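Local coordinates for ribose-5-phosphate isomerase RpiB (Thermotoga maritima, PDB 1O1X), which probably interconverts ribose 5-phosphate and ribulose 5-phosphate as an aldose-ketose isomerase, at residues I15-D20 / V41-T46; S19-F24 / E49-Y54; I93-C98 / A113-L118; R105-H110 / D133-T138. All coordinates share one frame; numbering follows the deposited sequence. Where two conformers were deposited one is given.

Contact 1: I15-D20 / V41-T46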
loop_
_atom_site.group_PDB
_atom_site.type_symbol
_atom_site.label_atom_id
_atom_site.label_comp_id
_atom_site.label_asym_id
_atom_site.label_seq_id
_atom_site.Cartn_x
_atom_site.Cartn_y
_atom_site.Cartn_z
ATOM N N ILE A 15 1.014 26.324 5.007
ATOM C CA ILE A 15 1.569 25.265 4.176
ATOM C C ILE A 15 2.165 25.853 2.892
ATOM O O ILE A 15 1.530 26.671 2.248
ATOM C CB ILE A 15 0.449 24.281 3.772
ATOM C CG1 ILE A 15 -0.260 23.685 5.013
ATOM C CG2 ILE A 15 0.969 23.209 2.811
ATOM C CD1 ILE A 15 0.531 23.057 6.070
ATOM N N ALA A 16 3.379 25.427 2.552
ATOM C CA ALA A 16 4.002 25.689 1.260
ATOM C C ALA A 16 3.878 24.396 0.434
ATOM O O ALA A 16 4.306 23.341 0.874
ATOM C CB ALA A 16 5.428 26.026 1.447
ATOM N N ILE A 17 3.286 24.475 -0.748
ATOM C CA ILE A 17 3.041 23.302 -1.556
ATOM C C ILE A 17 3.665 23.493 -2.935
ATOM O O ILE A 17 3.747 24.608 -3.451
ATOM C CB ILE A 17 1.528 22.996 -1.625
ATOM C CG1 ILE A 17 1.236 21.638 -2.279
ATOM C CG2 ILE A 17 0.740 24.116 -2.376
ATOM C CD1 ILE A 17 -0.188 21.128 -1.991
ATOM N N ALA A 18 4.100 22.385 -3.514
ATOM C CA ALA A 18 4.614 22.364 -4.868
ATOM C C ALA A 18 4.569 20.952 -5.445
ATOM O O ALA A 18 4.585 19.960 -4.725
ATOM C CB ALA A 18 6.027 22.915 -4.929
ATOM N N SER A 19 4.532 20.898 -6.763
ATOM C CA SER A 19 4.565 19.652 -7.517
ATOM C C SER A 19 5.227 19.831 -8.882
ATOM O O SER A 19 5.346 20.946 -9.395
ATOM C CB SER A 19 3.156 19.142 -7.729
ATOM O OG SER A 19 2.478 19.859 -8.745
ATOM N N ASP A 20 5.595 18.710 -9.499
ATOM C CA ASP A 20 5.891 18.745 -10.917
ATOM C C ASP A 20 4.598 18.562 -11.700
ATOM O O ASP A 20 3.495 18.596 -11.134
ATOM C CB ASP A 20 7.019 17.756 -11.269
ATOM C CG ASP A 20 6.601 16.296 -11.199
ATOM O OD1 ASP A 20 5.444 16.017 -10.755
ATOM O OD2 ASP A 20 7.384 15.383 -11.624
ATOM N N VAL A 41 -2.296 28.618 2.348
ATOM C CA VAL A 41 -1.470 27.825 1.449
ATOM C C VAL A 41 -0.742 28.726 0.465
ATOM O O VAL A 41 -1.363 29.592 -0.151
ATOM C CB VAL A 41 -2.301 26.793 0.640
ATOM C CG1 VAL A 41 -1.388 25.959 -0.237
ATOM C CG2 VAL A 41 -3.099 25.875 1.540
ATOM N N GLU A 42 0.582 28.577 0.373
ATOM C CA GLU A 42 1.374 29.199 -0.674
ATOM C C GLU A 42 1.713 28.158 -1.729
ATOM O O GLU A 42 2.391 27.160 -1.454
ATOM C CB GLU A 42 2.650 29.856 -0.122
ATOM C CG GLU A 42 2.363 31.290 0.306
ATOM C CD GLU A 42 3.546 32.013 0.993
ATOM O OE1 GLU A 42 4.692 31.465 0.939
ATOM O OE2 GLU A 42 3.272 33.124 1.592
ATOM N N ASP A 43 1.221 28.378 -2.937
ATOM C CA ASP A 43 1.443 27.420 -4.033
ATOM C C ASP A 43 2.613 27.916 -4.857
ATOM O O ASP A 43 2.495 28.902 -5.579
ATOM C CB ASP A 43 0.166 27.333 -4.859
ATOM C CG ASP A 43 0.251 26.346 -6.031
ATOM O OD1 ASP A 43 1.277 25.643 -6.241
ATOM O OD2 ASP A 43 -0.730 26.258 -6.789
ATOM N N HIS A 44 3.727 27.195 -4.752
ATOM C CA HIS A 44 4.957 27.466 -5.492
ATOM C C HIS A 44 4.977 26.867 -6.911
ATOM O O HIS A 44 5.964 27.021 -7.616
ATOM C CB HIS A 44 6.153 26.967 -4.704
ATOM C CG HIS A 44 6.354 27.676 -3.414
ATOM N ND1 HIS A 44 7.143 28.802 -3.298
ATOM C CD2 HIS A 44 5.858 27.428 -2.181
ATOM C CE1 HIS A 44 7.128 29.210 -2.042
ATOM N NE2 HIS A 44 6.349 28.399 -1.345
ATOM N N GLY A 45 3.873 26.266 -7.348
ATOM C CA GLY A 45 3.775 25.693 -8.674
ATOM C C GLY A 45 4.160 24.224 -8.666
ATOM O O GLY A 45 4.379 23.666 -7.620
ATOM N N THR A 46 4.257 23.573 -9.827
ATOM C CA THR A 46 4.009 24.175 -11.123
ATOM C C THR A 46 2.524 24.520 -11.352
ATOM O O THR A 46 1.650 24.111 -10.568
ATOM C CB THR A 46 4.607 23.266 -12.214
ATOM O OG1 THR A 46 4.556 23.945 -13.459
ATOM C CG2 THR A 46 3.804 21.972 -12.406
#

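Contact 2: S19-F24 / E49-Y54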
loop_
_atom_site.group_PDB
_atom_site.type_symbol
_atom_site.label_atom_id
_atom_site.label_comp_id
_atom_site.label_asym_id
_atom_site.label_seq_id
_atom_site.Cartn_x
_atom_site.Cartn_y
_atom_site.Cartn_z
ATOM N N SER A 19 4.532 20.898 -6.763
ATOM C CA SER A 19 4.565 19.652 -7.517
ATOM C C SER A 19 5.227 19.831 -8.882
ATOM O O SER A 19 5.346 20.946 -9.395
ATOM C CB SER A 19 3.156 19.142 -7.729
ATOM O OG SER A 19 2.478 19.859 -8.745
ATOM N N ASP A 20 5.595 18.710 -9.499
ATOM C CA ASP A 20 5.891 18.745 -10.917
ATOM C C ASP A 20 4.598 18.562 -11.700
ATOM O O ASP A 20 3.495 18.596 -11.134
ATOM C CB ASP A 20 7.019 17.756 -11.269
ATOM C CG ASP A 20 6.601 16.296 -11.199
ATOM O OD1 ASP A 20 5.444 16.017 -10.755
ATOM O OD2 ASP A 20 7.384 15.383 -11.624
ATOM N N HIS A 21 4.705 18.459 -13.014
ATOM C CA HIS A 21 3.551 18.284 -13.871
ATOM C C HIS A 21 2.786 16.969 -13.649
ATOM O O HIS A 21 1.570 16.941 -13.840
ATOM C CB HIS A 21 3.992 18.379 -15.339
ATOM C CG HIS A 21 5.062 17.394 -15.710
ATOM N ND1 HIS A 21 6.337 17.431 -15.179
ATOM C CD2 HIS A 21 5.031 16.323 -16.541
ATOM C CE1 HIS A 21 7.038 16.420 -15.655
ATOM N NE2 HIS A 21 6.278 15.749 -16.506
ATOM N N ALA A 22 3.500 15.887 -13.338
ATOM C CA ALA A 22 2.881 14.562 -13.143
ATOM C C ALA A 22 1.910 14.537 -11.926
ATOM O O ALA A 22 0.916 13.828 -11.954
ATOM C CB ALA A 22 3.922 13.507 -12.934
ATOM N N ALA A 23 2.186 15.328 -10.905
ATOM C CA ALA A 23 1.329 15.350 -9.734
ATOM C C ALA A 23 0.547 16.655 -9.619
ATOM O O ALA A 23 -0.005 16.907 -8.563
ATOM C CB ALA A 23 2.142 15.117 -8.472
ATOM N N PHE A 24 0.462 17.430 -10.710
ATOM C CA PHE A 24 -0.262 18.697 -10.709
ATOM C C PHE A 24 -1.719 18.526 -10.268
ATOM O O PHE A 24 -2.248 19.325 -9.512
ATOM C CB PHE A 24 -0.233 19.368 -12.114
ATOM C CG PHE A 24 -1.060 20.651 -12.215
ATOM C CD1 PHE A 24 -0.623 21.827 -11.630
ATOM C CD2 PHE A 24 -2.264 20.669 -12.881
ATOM C CE1 PHE A 24 -1.389 22.981 -11.701
ATOM C CE2 PHE A 24 -3.009 21.821 -12.953
ATOM C CZ PHE A 24 -2.571 22.970 -12.353
ATOM N N GLU A 49 0.287 21.381 -16.568
ATOM C CA GLU A 49 0.801 20.062 -16.854
ATOM C C GLU A 49 1.960 20.027 -17.887
ATOM O O GLU A 49 2.432 18.932 -18.229
ATOM C CB GLU A 49 -0.352 19.140 -17.259
ATOM C CG GLU A 49 -1.251 18.859 -16.056
ATOM C CD GLU A 49 -2.302 17.807 -16.322
ATOM O OE1 GLU A 49 -2.775 17.706 -17.483
ATOM O OE2 GLU A 49 -2.669 17.103 -15.354
ATOM N N GLU A 50 2.465 21.190 -18.299
ATOM C CA GLU A 50 3.657 21.218 -19.142
ATOM C C GLU A 50 4.837 20.658 -18.341
ATOM O O GLU A 50 4.970 20.887 -17.128
ATOM C CB GLU A 50 3.983 22.637 -19.644
ATOM C CG GLU A 50 5.376 22.779 -20.267
ATOM C CD GLU A 50 5.598 24.086 -21.019
ATOM O OE1 GLU A 50 4.619 24.652 -21.558
ATOM O OE2 GLU A 50 6.770 24.539 -21.094
ATOM N N SER A 51 5.690 19.917 -19.028
ATOM C CA SER A 51 6.757 19.174 -18.383
ATOM C C SER A 51 7.742 20.085 -17.646
ATOM O O SER A 51 8.212 21.044 -18.203
ATOM C CB SER A 51 7.476 18.315 -19.435
ATOM O OG SER A 51 8.584 17.685 -18.822
ATOM N N VAL A 52 8.021 19.790 -16.373
ATOM C CA VAL A 52 9.024 20.513 -15.577
ATOM C C VAL A 52 9.843 19.496 -14.775
ATOM O O VAL A 52 9.550 18.284 -14.785
ATOM C CB VAL A 52 8.392 21.572 -14.601
ATOM C CG1 VAL A 52 7.632 22.673 -15.377
ATOM C CG2 VAL A 52 7.486 20.891 -13.557
ATOM N N ASP A 53 10.863 19.998 -14.083
ATOM C CA ASP A 53 11.767 19.143 -13.312
ATOM C C ASP A 53 11.526 19.271 -11.784
ATOM O O ASP A 53 11.722 20.339 -11.189
ATOM C CB ASP A 53 13.222 19.463 -13.650
ATOM C CG ASP A 53 13.534 19.320 -15.129
ATOM O OD1 ASP A 53 12.943 18.434 -15.800
ATOM O OD2 ASP A 53 14.382 20.056 -15.695
ATOM N N TYR A 54 11.179 18.158 -11.154
ATOM C CA TYR A 54 10.817 18.154 -9.730
ATOM C C TYR A 54 11.823 18.863 -8.771
ATOM O O TYR A 54 11.360 19.502 -7.817
ATOM C CB TYR A 54 10.456 16.714 -9.213
ATOM C CG TYR A 54 11.531 15.658 -9.358
ATOM C CD1 TYR A 54 12.540 15.497 -8.400
ATOM C CD2 TYR A 54 11.535 14.800 -10.443
ATOM C CE1 TYR A 54 13.559 14.533 -8.574
ATOM C CE2 TYR A 54 12.540 13.824 -10.623
ATOM C CZ TYR A 54 13.546 13.687 -9.675
ATOM O OH TYR A 54 14.518 12.713 -9.870
HETATM O O HOH W 1 9.722 16.313 -12.947
HETATM O O HOH W 2 -1.299 16.069 -13.171
#

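Contact 3: I93-C98 / A113-L118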
loop_
_atom_site.group_PDB
_atom_site.type_symbol
_atom_site.label_atom_id
_atom_site.label_comp_id
_atom_site.label_asym_id
_atom_site.label_seq_id
_atom_site.Cartn_x
_atom_site.Cartn_y
_atom_site.Cartn_z
ATOM N N ILE A 93 15.755 19.693 6.878
ATOM C CA ILE A 93 14.558 19.228 6.199
ATOM C C ILE A 93 14.374 17.763 6.465
ATOM O O ILE A 93 15.310 16.973 6.329
ATOM C CB ILE A 93 14.657 19.478 4.653
ATOM C CG1 ILE A 93 14.795 20.975 4.365
ATOM C CG2 ILE A 93 13.478 18.809 3.903
ATOM C CD1 ILE A 93 13.582 21.851 4.781
ATOM N N ARG A 94 13.164 17.392 6.873
ATOM C CA ARG A 94 12.799 15.986 7.071
ATOM C C ARG A 94 11.516 15.753 6.267
ATOM O O ARG A 94 10.413 16.026 6.711
ATOM C CB ARG A 94 12.681 15.703 8.556
ATOM C CG ARG A 94 14.031 15.777 9.302
ATOM C CD ARG A 94 13.950 15.519 10.806
ATOM N NE ARG A 94 13.080 16.509 11.397
ATOM C CZ ARG A 94 13.407 17.762 11.680
ATOM N NH1 ARG A 94 14.628 18.213 11.525
ATOM N NH2 ARG A 94 12.460 18.585 12.097
ATOM N N ALA A 95 11.713 15.321 5.015
ATOM C CA ALA A 95 10.656 15.107 4.064
ATOM C C ALA A 95 10.280 13.635 4.020
ATOM O O ALA A 95 11.129 12.757 3.712
ATOM C CB ALA A 95 11.092 15.599 2.684
ATOM N N ALA A 96 9.003 13.351 4.294
ATOM C CA ALA A 96 8.526 11.983 4.491
ATOM C C ALA A 96 7.507 11.585 3.419
ATOM O O ALA A 96 6.406 12.130 3.359
ATOM C CB ALA A 96 7.884 11.832 5.875
ATOM N N LEU A 97 7.870 10.588 2.632
ATOM C CA LEU A 97 7.022 9.987 1.598
ATOM C C LEU A 97 6.030 9.044 2.307
ATOM O O LEU A 97 6.424 7.994 2.853
ATOM C CB LEU A 97 7.915 9.236 0.606
ATOM C CG LEU A 97 7.252 8.468 -0.535
ATOM C CD1 LEU A 97 6.223 9.291 -1.221
ATOM C CD2 LEU A 97 8.282 7.912 -1.537
ATOM N N CYS A 98 4.761 9.423 2.333
ATOM C CA CYS A 98 3.738 8.683 3.057
ATOM C C CYS A 98 2.655 8.214 2.117
ATOM O O CYS A 98 2.050 9.028 1.389
ATOM C CB CYS A 98 3.129 9.572 4.141
ATOM S SG CYS A 98 4.308 10.171 5.391
ATOM N N ALA A 113 8.760 15.242 11.077
ATOM C CA ALA A 113 8.839 15.600 9.681
ATOM C C ALA A 113 8.247 16.978 9.453
ATOM O O ALA A 113 7.209 17.343 10.034
ATOM C CB ALA A 113 8.156 14.573 8.861
ATOM N N ASN A 114 8.896 17.754 8.587
ATOM C CA ASN A 114 8.398 19.090 8.272
ATOM C C ASN A 114 7.940 19.239 6.824
ATOM O O ASN A 114 7.347 20.230 6.466
ATOM C CB ASN A 114 9.383 20.176 8.728
ATOM C CG ASN A 114 10.800 19.987 8.204
ATOM O OD1 ASN A 114 11.028 19.274 7.238
ATOM N ND2 ASN A 114 11.744 20.706 8.809
ATOM N N ILE A 115 8.154 18.204 6.026
ATOM C CA ILE A 115 7.605 18.117 4.679
ATOM C C ILE A 115 6.975 16.763 4.460
ATOM O O ILE A 115 7.579 15.729 4.734
ATOM C CB ILE A 115 8.666 18.398 3.554
ATOM C CG1 ILE A 115 9.231 19.817 3.662
ATOM C CG2 ILE A 115 8.051 18.185 2.188
ATOM C CD1 ILE A 115 10.163 20.202 2.538
ATOM N N LEU A 116 5.742 16.796 3.984
ATOM C CA LEU A 116 4.995 15.618 3.581
ATOM C C LEU A 116 5.170 15.441 2.068
ATOM O O LEU A 116 4.938 16.356 1.308
ATOM C CB LEU A 116 3.512 15.768 3.919
ATOM C CG LEU A 116 2.532 14.768 3.286
ATOM C CD1 LEU A 116 2.858 13.395 3.806
ATOM C CD2 LEU A 116 1.105 15.145 3.588
ATOM N N VAL A 117 5.558 14.254 1.650
ATOM C CA VAL A 117 5.670 13.967 0.244
ATOM C C VAL A 117 4.592 12.951 -0.133
ATOM O O VAL A 117 4.451 11.891 0.516
ATOM C CB VAL A 117 7.100 13.418 -0.118
ATOM C CG1 VAL A 117 7.182 13.052 -1.595
ATOM C CG2 VAL A 117 8.195 14.404 0.286
ATOM N N LEU A 118 3.892 13.247 -1.213
ATOM C CA LEU A 118 2.821 12.423 -1.710
ATOM C C LEU A 118 3.053 12.006 -3.155
ATOM O O LEU A 118 3.526 12.781 -3.961
ATOM C CB LEU A 118 1.490 13.184 -1.660
ATOM C CG LEU A 118 1.015 13.665 -0.308
ATOM C CD1 LEU A 118 -0.144 14.642 -0.461
ATOM C CD2 LEU A 118 0.614 12.485 0.543
#

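Contact 4: R105-H110 / D133-T138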
loop_
_atom_site.group_PDB
_atom_site.type_symbol
_atom_site.label_atom_id
_atom_site.label_comp_id
_atom_site.label_asym_id
_atom_site.label_seq_id
_atom_site.Cartn_x
_atom_site.Cartn_y
_atom_site.Cartn_z
ATOM N N ARG A 105 1.519 9.718 10.491
ATOM C CA ARG A 105 1.524 9.760 11.944
ATOM C C ARG A 105 2.962 9.535 12.475
ATOM O O ARG A 105 3.456 10.299 13.272
ATOM C CB ARG A 105 0.537 8.742 12.534
ATOM C CG ARG A 105 0.620 8.567 14.057
ATOM C CD ARG A 105 -0.365 7.561 14.584
ATOM N NE ARG A 105 -0.123 6.192 14.087
ATOM C CZ ARG A 105 0.794 5.315 14.561
ATOM N NH1 ARG A 105 1.610 5.654 15.552
ATOM N NH2 ARG A 105 0.886 4.083 14.034
ATOM N N LEU A 106 3.616 8.474 12.026
ATOM C CA LEU A 106 4.950 8.165 12.480
ATOM C C LEU A 106 5.987 9.180 11.973
ATOM O O LEU A 106 6.901 9.522 12.690
ATOM C CB LEU A 106 5.324 6.712 12.124
ATOM C CG LEU A 106 4.592 5.624 12.940
ATOM C CD1 LEU A 106 4.867 4.267 12.424
ATOM C CD2 LEU A 106 4.950 5.710 14.393
ATOM N N ALA A 107 5.826 9.688 10.760
ATOM C CA ALA A 107 6.707 10.715 10.239
ATOM C C ALA A 107 6.765 11.912 11.212
ATOM O O ALA A 107 7.833 12.475 11.440
ATOM C CB ALA A 107 6.260 11.175 8.849
ATOM N N ARG A 108 5.617 12.268 11.783
ATOM C CA ARG A 108 5.520 13.351 12.738
ATOM C C ARG A 108 5.978 12.972 14.139
ATOM O O ARG A 108 6.811 13.651 14.727
ATOM C CB ARG A 108 4.076 13.841 12.770
ATOM C CG ARG A 108 3.642 14.540 11.448
ATOM C CD ARG A 108 4.271 15.928 11.172
ATOM N NE ARG A 108 4.113 16.726 12.365
ATOM C CZ ARG A 108 5.050 17.294 13.094
ATOM N NH1 ARG A 108 6.314 17.321 12.728
ATOM N NH2 ARG A 108 4.689 17.837 14.238
ATOM N N SER A 109 5.444 11.858 14.645
ATOM C CA SER A 109 5.690 11.355 16.009
ATOM C C SER A 109 7.152 11.033 16.242
ATOM O O SER A 109 7.704 11.386 17.301
ATOM C CB SER A 109 4.898 10.064 16.273
ATOM O OG SER A 109 3.545 10.399 16.373
ATOM N N HIS A 110 7.751 10.337 15.260
ATOM C CA HIS A 110 9.123 9.858 15.373
ATOM C C HIS A 110 10.164 10.676 14.634
ATOM O O HIS A 110 11.283 10.826 15.118
ATOM C CB HIS A 110 9.182 8.387 14.932
ATOM C CG HIS A 110 8.384 7.468 15.795
ATOM N ND1 HIS A 110 8.437 6.097 15.665
ATOM C CD2 HIS A 110 7.562 7.716 16.846
ATOM C CE1 HIS A 110 7.664 5.544 16.584
ATOM N NE2 HIS A 110 7.117 6.505 17.308
ATOM N N ASP A 133 -4.344 15.346 6.782
ATOM C CA ASP A 133 -4.978 15.640 8.067
ATOM C C ASP A 133 -4.160 15.033 9.222
ATOM O O ASP A 133 -3.947 15.676 10.251
ATOM C CB ASP A 133 -6.367 15.030 8.164
ATOM C CG ASP A 133 -7.423 15.756 7.331
ATOM O OD1 ASP A 133 -7.188 16.855 6.799
ATOM O OD2 ASP A 133 -8.548 15.227 7.206
ATOM N N THR A 134 -3.698 13.808 9.038
ATOM C CA THR A 134 -2.860 13.141 10.044
ATOM C C THR A 134 -1.513 13.861 10.250
ATOM O O THR A 134 -1.072 14.108 11.384
ATOM C CB THR A 134 -2.619 11.702 9.599
ATOM O OG1 THR A 134 -3.884 11.044 9.504
ATOM C CG2 THR A 134 -1.823 10.926 10.632
ATOM N N PHE A 135 -0.875 14.217 9.127
ATOM C CA PHE A 135 0.388 14.923 9.144
ATOM C C PHE A 135 0.283 16.249 9.908
ATOM O O PHE A 135 1.142 16.571 10.711
ATOM C CB PHE A 135 0.875 15.185 7.708
ATOM C CG PHE A 135 2.327 15.553 7.617
ATOM C CD1 PHE A 135 3.310 14.557 7.610
ATOM C CD2 PHE A 135 2.724 16.877 7.505
ATOM C CE1 PHE A 135 4.657 14.891 7.468
ATOM C CE2 PHE A 135 4.089 17.200 7.394
ATOM C CZ PHE A 135 5.031 16.218 7.378
ATOM N N LEU A 136 -0.780 17.006 9.653
ATOM C CA LEU A 136 -0.925 18.320 10.232
ATOM C C LEU A 136 -1.433 18.283 11.657
ATOM O O LEU A 136 -1.384 19.290 12.363
ATOM C CB LEU A 136 -1.865 19.171 9.369
ATOM C CG LEU A 136 -1.366 19.498 7.972
ATOM C CD1 LEU A 136 -2.333 20.491 7.267
ATOM C CD2 LEU A 136 -0.007 20.044 8.009
ATOM N N SER A 137 -1.936 17.156 12.120
ATOM C CA SER A 137 -2.519 17.146 13.432
ATOM C C SER A 137 -1.754 16.293 14.424
ATOM O O SER A 137 -2.179 16.145 15.556
ATOM C CB SER A 137 -4.008 16.760 13.321
ATOM O OG SER A 137 -4.081 15.439 12.891
ATOM N N THR A 138 -0.600 15.742 14.048
ATOM C CA THR A 138 0.174 14.876 14.938
ATOM C C THR A 138 1.394 15.614 15.499
ATOM O O THR A 138 2.229 16.128 14.735
ATOM C CB THR A 138 0.665 13.644 14.165
ATOM O OG1 THR A 138 -0.457 12.910 13.661
ATOM C CG2 THR A 138 1.438 12.646 15.077
#

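Contact 1: I15-D20 / V41-T46
The first beta-alpha-beta unit of this Rossmann-like sheet closes here: Ile15 to Ala18 run parallel to the edge strand that begins before Val41, with helix 24-36 as the crossover. Ile15 O accepts from Glu42 N, Ile17 N donates to Glu42 O at 2.9 Å, and Ile17 O accepts from His44 N. Beyond the strands the pairing continues into the loops, where Ser19 N donates to Gly45 O at 2.9 Å and Ser19 O receives Thr46 N. On the face of Ile17 and Val41 the two branched side chains cross obliquely, Ile17 CG2 meeting Val41 CG1 at 3.5 Å. On the other face a small methyl suits the place: Ala16 CB lies at the edge of the His44 ring, 3.8 Å from NE2. Asp43 OD1 accepts Gly45 N at 2.9 Å from above the carboxylate plane, an Asx turn; Gly45, at phi 92°, has a backbone shape in which a side chain would strike the preceding carbonyl. Helix 24-36 packs on Ile17 and Val41, its Lys27 and Lys31 pairing with Asp43; helix 54-66 lies against Ala16 and Ala18, and strand 72-75 flanks 15-18 on the side away from 41-43.

Contact 2: S19-F24 / E49-Y54
The backbones of His21 and Glu49 come within 4.4 Å at their CA atoms, where two loops meet beyond the C-terminal ends of parallel strands 14-18 and 40-43, the usual place for a binding site in a Rossmann-like fold. His21, predicted with Asp20 to bind ribulose 5-phosphate, starts a type I turn that leads into helix 24-36. Its CG stands between the backbone N and the carbonyl carbon (chi1 57°), which lays the imidazole along the second loop. Ser51 CA sits over the ring centre, a CH-pi contact of 3.6 Å to the centroid, only 9° off the normal. His21 CB meanwhile lies 3.2 Å from Glu50 O. An alanine in place of His21 would probably open a gap over Ser51 CA and let the 49-52 loop shift. Val52 suits its place because its CG2 methyl packs against Asp20 CA at 3.8 Å, while Glu49 lays its aliphatic CG 3.8 Å from Phe24 CD2. From the second subunit, Arg148 packs on His21 and Ser51 and forms a salt bridge with Asp53. One water joins the loops beside Asp20: it donates to Asp20 OD2 at 2.8 Å and to Val52 O at 2.7 Å, and accepts from Tyr54 N at 3.0 Å.

Contact 3: I93-C98 / A113-L118
Arg94 and Asn114 make the main polar contact at the start of this parallel strand pair. Arg94 N donates to Asn114 OD1 at 2.9 Å along a nearly straight N-H...O line of 172°, and Arg94 O answers by accepting two backbone donors, Asn114 N at 3.0 Å and Ile115 N. The amide bends back to the neighbouring strand because Asn114 CG stands between its own backbone N and carbonyl carbon (chi1 54°); Asn114 ND2 bonds to Gly92 O as well. A leucine in place of Asn114 would probably leave Arg94 N and Gly92 O without these mates and let the start of the strand pair fray. Farther along, Ala96 N donates to Ile115 O at 2.8 Å, Ala96 O accepts from Val117 N, and Cys98 N closes the run on Val117 O at 3.1 Å. On one face Ala95 is small enough to sit between Ile115 and Val117, its CB touching Ile115 CB at 3.8 Å and Val117 CG2 at 3.9 Å; Leu97 CD1 meets Val117 CG1 beyond. On the other face Leu116 CD1 reaches Cys98 CB at 3.8 Å, under helices 101-109 and 125-137. The guanidinium of Arg94 bonds to Asn112 O, and Arg89 of the second subunit to Ile93 O. The contact thus concentrates side-chain polarity at one end, while elsewhere in this beta-alpha-beta unit backbone bonds run between apolar faces.

Contact 4: R105-H110 / D133-T138
Two successive bends, at chi2 (-71°) and chi3 (-49°), fold the Arg108 chain across Phe135 and carry its guanidinium to the carbonyl of Thr138. Phe135 holds CG anti to its backbone N, which swings the ring toward helix 101-109. Arg108 CD then rests over the ring centre, a CH-pi contact of 3.7 Å to the Phe135 centroid, and the side chains cross at about a right angle. The guanidinium itself is too far from the ring for more than a weak cation-pi attraction. Its edge turns to Thr138 O, which receives two weak hydrogen bonds, from Arg108 NE at 3.1 Å and from Arg108 NH2 at 3.0 Å. Arg108 NH1 looks elsewhere, bonding to Ala113 O and Asn112 OD1. An arginine suits this place since its methylenes cover an aromatic face while its N-H groups reach Thr138 O on one side and Ala113 O and Asn112 OD1 on another. Ala107 CB sits at the edge of the same ring.

Thr138 fits by having both a methyl and a hydroxyl: CG2 packs 3.3 Å from Ser109 OG, and OG1 donates to Thr134 O at 2.6 Å, tying Thr138 back to the preceding turn. Thr134 CG2 in turn meets Arg105 CB at 3.7 Å. The segments run nearly parallel, 14° apart, with axes 8.4 Å from each other. Arg105 forms a salt bridge with Asp102 of its own chain and a cation-pi contact with Trp130 of the third subunit. The probable positive charge of Arg108 is thus shared among the oxygens of Thr138, Ala113 and Asn112, the bonds to Thr138 being weak.

How the contacts relate
Contacts 1 and 3 are two strand pairings in one parallel sheet, their centres 14 Å apart. Contact 2 continues contact 1 beyond the strand ends, sharing Ser19 and Asp20 with it; Thr46 CG2 touches His21 N at 3.7 Å. Contact 4 packs helix 101-109, the crossover between strands 95-97 and 115-117, against helix 125-137 and adjoins contact 3, where Ala96 CB lies 3.5 Å from Ala107 CB. The predicted site residues Asp20 and His21 lie in contact 2, and His110, the predicted proton donor, in contact 4, the two centres 26 Å apart. Both contacts touch the second subunit, whose Asn111 and Arg148, also predicted to bind ribulose 5-phosphate, pack on Tyr54 and His21, consistent with a site assembled between subunits.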